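Long-range contact in succinoglycan biosynthesis protein (Bacillus cereus ATCC 14579, PDB 2QGM), which is of unknown function but is named for succinoglycan biosynthesis and is probably a hydrolase related to erythromycin esterases: residues H306-A311 with K318-V323. Residues are numbered along the deposited sequence; the frame is centred on the assembly and turned at random.
Sequences HNIHIA and KLYPYV
His309 and Tyr320 both hold CG anti to their own carbonyl carbon (chi1 -61° and -71°), and these two torsions send the rings toward each other between helix 307-310 and the loop that leads to helix 324-332. There they form a T-shaped pair, with the edge of the imidazole directed at the face of the phenol, centroids 4.9 Å apart and planes at 76°. The touching atom is His309 CE1, which lies 3.5 Å from Tyr320 CE1. Nearer the root of the same phenol ring, Ile308 sets its CG2 methyl 3.6 Å from Tyr320 CD2, the two side chains crossing at about a right angle. Val323, the N-cap of helix 324-332, packs against Ile308: its CG1 rests 3.3 Å from Ile308 O and 4.0 Å from Ile308 CG2. Beyond the rings, a water in the imidazole plane joins the polar ends, 2.7 Å from His309 NE2 and 2.6 Å from Tyr320 OH. His309 ND1 is hydrogen-bonded to Glu283 OE1; Glu283 and Ile279 of helix 276-297 also touch Tyr320. His306 is the N-cap of helix 307-310: its ND1 accepts from Ile308 N at 3.0 Å, in its ring plane. This capped single turn follows strand 301-304 of the mixed sheet, and 318-323 folds back on it as buried structural packing. Carboxylate and water together fix the imidazole's rotation and would be expected to polarise the C-H that meets the tyrosine.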
ATOM      1  N   HIS A 306      -0.578  -3.457  -2.410  1.00 13.27           N
ATOM      2  CA  HIS A 306      -0.367  -4.638  -3.225  1.00 14.73           C
ATOM      3  C   HIS A 306       0.832  -4.386  -4.141  1.00 13.73           C
ATOM      4  O   HIS A 306       1.169  -3.238  -4.420  1.00 15.29           O
ATOM      5  CB  HIS A 306      -1.598  -4.911  -4.086  1.00 15.01           C
ATOM      6  CG  HIS A 306      -1.591  -6.261  -4.731  1.00 17.89           C
ATOM      7  ND1 HIS A 306      -0.776  -6.580  -5.797  1.00 17.46           N
ATOM      8  CD2 HIS A 306      -2.277  -7.391  -4.435  1.00 18.61           C
ATOM      9  CE1 HIS A 306      -0.959  -7.846  -6.126  1.00 17.99           C
ATOM     10  NE2 HIS A 306      -1.866  -8.361  -5.314  1.00 17.16           N
ATOM     11  N   ASN A 307       1.475  -5.455  -4.602  1.00 14.38           N
ATOM     12  CA  ASN A 307       2.602  -5.335  -5.531  1.00 14.92           C
ATOM     13  C   ASN A 307       2.218  -4.408  -6.675  1.00 16.75           C
ATOM     14  O   ASN A 307       2.999  -3.568  -7.108  1.00 14.41           O
ATOM     15  CB  ASN A 307       2.952  -6.689  -6.156  1.00 16.36           C
ATOM     16  CG  ASN A 307       3.857  -7.536  -5.286  1.00 13.24           C
ATOM     17  OD1 ASN A 307       4.429  -7.066  -4.300  1.00 16.24           O
ATOM     18  ND2 ASN A 307       4.017  -8.800  -5.672  1.00 15.05           N
ATOM     19  N   ILE A 308       1.007  -4.590  -7.184  1.00 15.95           N
ATOM     20  CA  ILE A 308       0.518  -3.791  -8.301  1.00 18.89           C
ATOM     21  C   ILE A 308       0.671  -2.280  -8.119  1.00 17.99           C
ATOM     22  O   ILE A 308       1.099  -1.579  -9.039  1.00 17.68           O
ATOM     23  CB  ILE A 308      -0.967  -4.103  -8.568  1.00 19.60           C
ATOM     24  CG1 ILE A 308      -1.114  -5.542  -9.061  1.00 23.08           C
ATOM     25  CG2 ILE A 308      -1.547  -3.087  -9.552  1.00 22.64           C
ATOM     26  CD1 ILE A 308      -0.459  -5.818 -10.399  1.00 26.10           C
ATOM     27  N   HIS A 309       0.326  -1.782  -6.936  1.00 16.33           N
ATOM     28  CA  HIS A 309       0.389  -0.351  -6.668  1.00 17.75           C
ATOM     29  C   HIS A 309       1.761   0.226  -6.338  1.00 18.70           C
ATOM     30  O   HIS A 309       2.015   1.394  -6.614  1.00 18.32           O
ATOM     31  CB  HIS A 309      -0.605   0.006  -5.554  1.00 16.98           C
ATOM     32  CG  HIS A 309      -2.027  -0.292  -5.906  1.00 18.61           C
ATOM     33  ND1 HIS A 309      -2.739   0.449  -6.822  1.00 19.54           N
ATOM     34  CD2 HIS A 309      -2.857  -1.282  -5.493  1.00 20.65           C
ATOM     35  CE1 HIS A 309      -3.947  -0.069  -6.960  1.00 20.24           C
ATOM     36  NE2 HIS A 309      -4.042  -1.121  -6.164  1.00 19.33           N
ATOM     37  N   ILE A 310       2.648  -0.575  -5.750  1.00 16.44           N
ATOM     38  CA  ILE A 310       3.971  -0.062  -5.412  1.00 16.67           C
ATOM     39  C   ILE A 310       5.004  -0.218  -6.529  1.00 15.33           C
ATOM     40  O   ILE A 310       6.045   0.445  -6.513  1.00 15.84           O
ATOM     41  CB  ILE A 310       4.519  -0.713  -4.104  1.00 18.60           C
ATOM     42  CG1 ILE A 310       4.722  -2.214  -4.283  1.00 18.38           C
ATOM     43  CG2 ILE A 310       3.564  -0.432  -2.950  1.00 19.22           C
ATOM     44  CD1 ILE A 310       6.132  -2.599  -4.704  1.00 21.45           C
ATOM     45  N   ALA A 311       4.707  -1.071  -7.509  1.00 16.96           N
ATOM     46  CA  ALA A 311       5.614  -1.338  -8.632  1.00 15.64           C
ATOM     47  C   ALA A 311       6.018  -0.119  -9.455  1.00 17.84           C
ATOM     48  O   ALA A 311       5.254   0.831  -9.609  1.00 17.57           O
ATOM     49  CB  ALA A 311       4.992  -2.384  -9.557  1.00 16.42           C
ATOM     50  N   LYS A 318      -4.439  -4.236 -18.337  1.00 31.49           N
ATOM     51  CA  LYS A 318      -5.870  -4.042 -18.547  1.00 32.20           C
ATOM     52  C   LYS A 318      -6.621  -3.512 -17.331  1.00 32.47           C
ATOM     53  O   LYS A 318      -7.543  -2.708 -17.475  1.00 32.08           O
ATOM     54  CB  LYS A 318      -6.513  -5.333 -19.064  1.00 34.65           C
ATOM     55  CG  LYS A 318      -6.178  -5.614 -20.527  1.00 37.44           C
ATOM     56  CD  LYS A 318      -6.825  -6.886 -21.056  1.00 39.33           C
ATOM     57  CE  LYS A 318      -6.499  -7.078 -22.536  1.00 39.89           C
ATOM     58  NZ  LYS A 318      -7.028  -8.360 -23.079  1.00 41.85           N
ATOM     59  N   LEU A 319      -6.230  -3.948 -16.136  1.00 30.76           N
ATOM     60  CA  LEU A 319      -6.888  -3.479 -14.916  1.00 29.59           C
ATOM     61  C   LEU A 319      -6.210  -2.248 -14.340  1.00 28.68           C
ATOM     62  O   LEU A 319      -6.866  -1.360 -13.798  1.00 27.23           O
ATOM     63  CB  LEU A 319      -6.911  -4.576 -13.854  1.00 32.34           C
ATOM     64  CG  LEU A 319      -7.867  -5.747 -14.090  1.00 33.52           C
ATOM     65  CD1 LEU A 319      -7.880  -6.647 -12.862  1.00 35.16           C
ATOM     66  CD2 LEU A 319      -9.264  -5.214 -14.360  1.00 33.73           C
ATOM     67  N   TYR A 320      -4.889  -2.197 -14.454  1.00 26.37           N
ATOM     68  CA  TYR A 320      -4.142  -1.060 -13.937  1.00 26.56           C
ATOM     69  C   TYR A 320      -3.110  -0.550 -14.929  1.00 24.66           C
ATOM     70  O   TYR A 320      -1.922  -0.847 -14.806  1.00 23.72           O
ATOM     71  CB  TYR A 320      -3.459  -1.450 -12.628  1.00 26.96           C
ATOM     72  CG  TYR A 320      -4.433  -1.614 -11.496  1.00 29.22           C
ATOM     73  CD1 TYR A 320      -4.985  -0.503 -10.871  1.00 30.45           C
ATOM     74  CD2 TYR A 320      -4.832  -2.877 -11.068  1.00 30.76           C
ATOM     75  CE1 TYR A 320      -5.913  -0.639  -9.850  1.00 33.78           C
ATOM     76  CE2 TYR A 320      -5.765  -3.029 -10.044  1.00 33.32           C
ATOM     77  CZ  TYR A 320      -6.299  -1.903  -9.440  1.00 33.47           C
ATOM     78  OH  TYR A 320      -7.235  -2.034  -8.438  1.00 37.80           O
ATOM     79  N   PRO A 321      -3.554   0.225 -15.936  1.00 24.08           N
ATOM     80  CA  PRO A 321      -2.668   0.790 -16.961  1.00 22.99           C
ATOM     81  C   PRO A 321      -1.772   1.875 -16.368  1.00 22.28           C
ATOM     82  O   PRO A 321      -0.783   2.288 -16.971  1.00 22.49           O
ATOM     83  CB  PRO A 321      -3.646   1.332 -17.998  1.00 22.74           C
ATOM     84  CG  PRO A 321      -4.808   1.751 -17.156  1.00 23.89           C
ATOM     85  CD  PRO A 321      -4.957   0.574 -16.217  1.00 23.21           C
ATOM     86  N   TYR A 322      -2.142   2.346 -15.181  1.00 22.23           N
ATOM     87  CA  TYR A 322      -1.357   3.342 -14.457  1.00 21.88           C
ATOM     88  C   TYR A 322      -1.338   2.878 -13.012  1.00 20.76           C
ATOM     89  O   TYR A 322      -2.311   2.296 -12.536  1.00 19.35           O
ATOM     90  CB  TYR A 322      -1.991   4.740 -14.531  1.00 22.61           C
ATOM     91  CG  TYR A 322      -2.139   5.254 -15.942  1.00 25.34           C
ATOM     92  CD1 TYR A 322      -3.306   5.033 -16.663  1.00 24.27           C
ATOM     93  CD2 TYR A 322      -1.082   5.905 -16.582  1.00 26.98           C
ATOM     94  CE1 TYR A 322      -3.423   5.441 -17.992  1.00 29.28           C
ATOM     95  CE2 TYR A 322      -1.186   6.318 -17.915  1.00 29.79           C
ATOM     96  CZ  TYR A 322      -2.359   6.078 -18.613  1.00 30.07           C
ATOM     97  OH  TYR A 322      -2.461   6.441 -19.937  1.00 33.74           O
ATOM     98  N   VAL A 323      -0.224   3.100 -12.322  1.00 19.40           N
ATOM     99  CA  VAL A 323      -0.131   2.715 -10.920  1.00 18.94           C
ATOM    100  C   VAL A 323       0.634   3.766 -10.126  1.00 18.46           C
ATOM    101  O   VAL A 323       1.505   4.454 -10.661  1.00 17.78           O
ATOM    102  CB  VAL A 323       0.550   1.331 -10.731  1.00 18.40           C
ATOM    103  CG1 VAL A 323      -0.264   0.247 -11.416  1.00 19.62           C
ATOM    104  CG2 VAL A 323       1.967   1.367 -11.271  1.00 20.39           C
TER
HETATM  105  O   HOH W   1      -6.275  -2.701  -6.136  1.00 30.52           O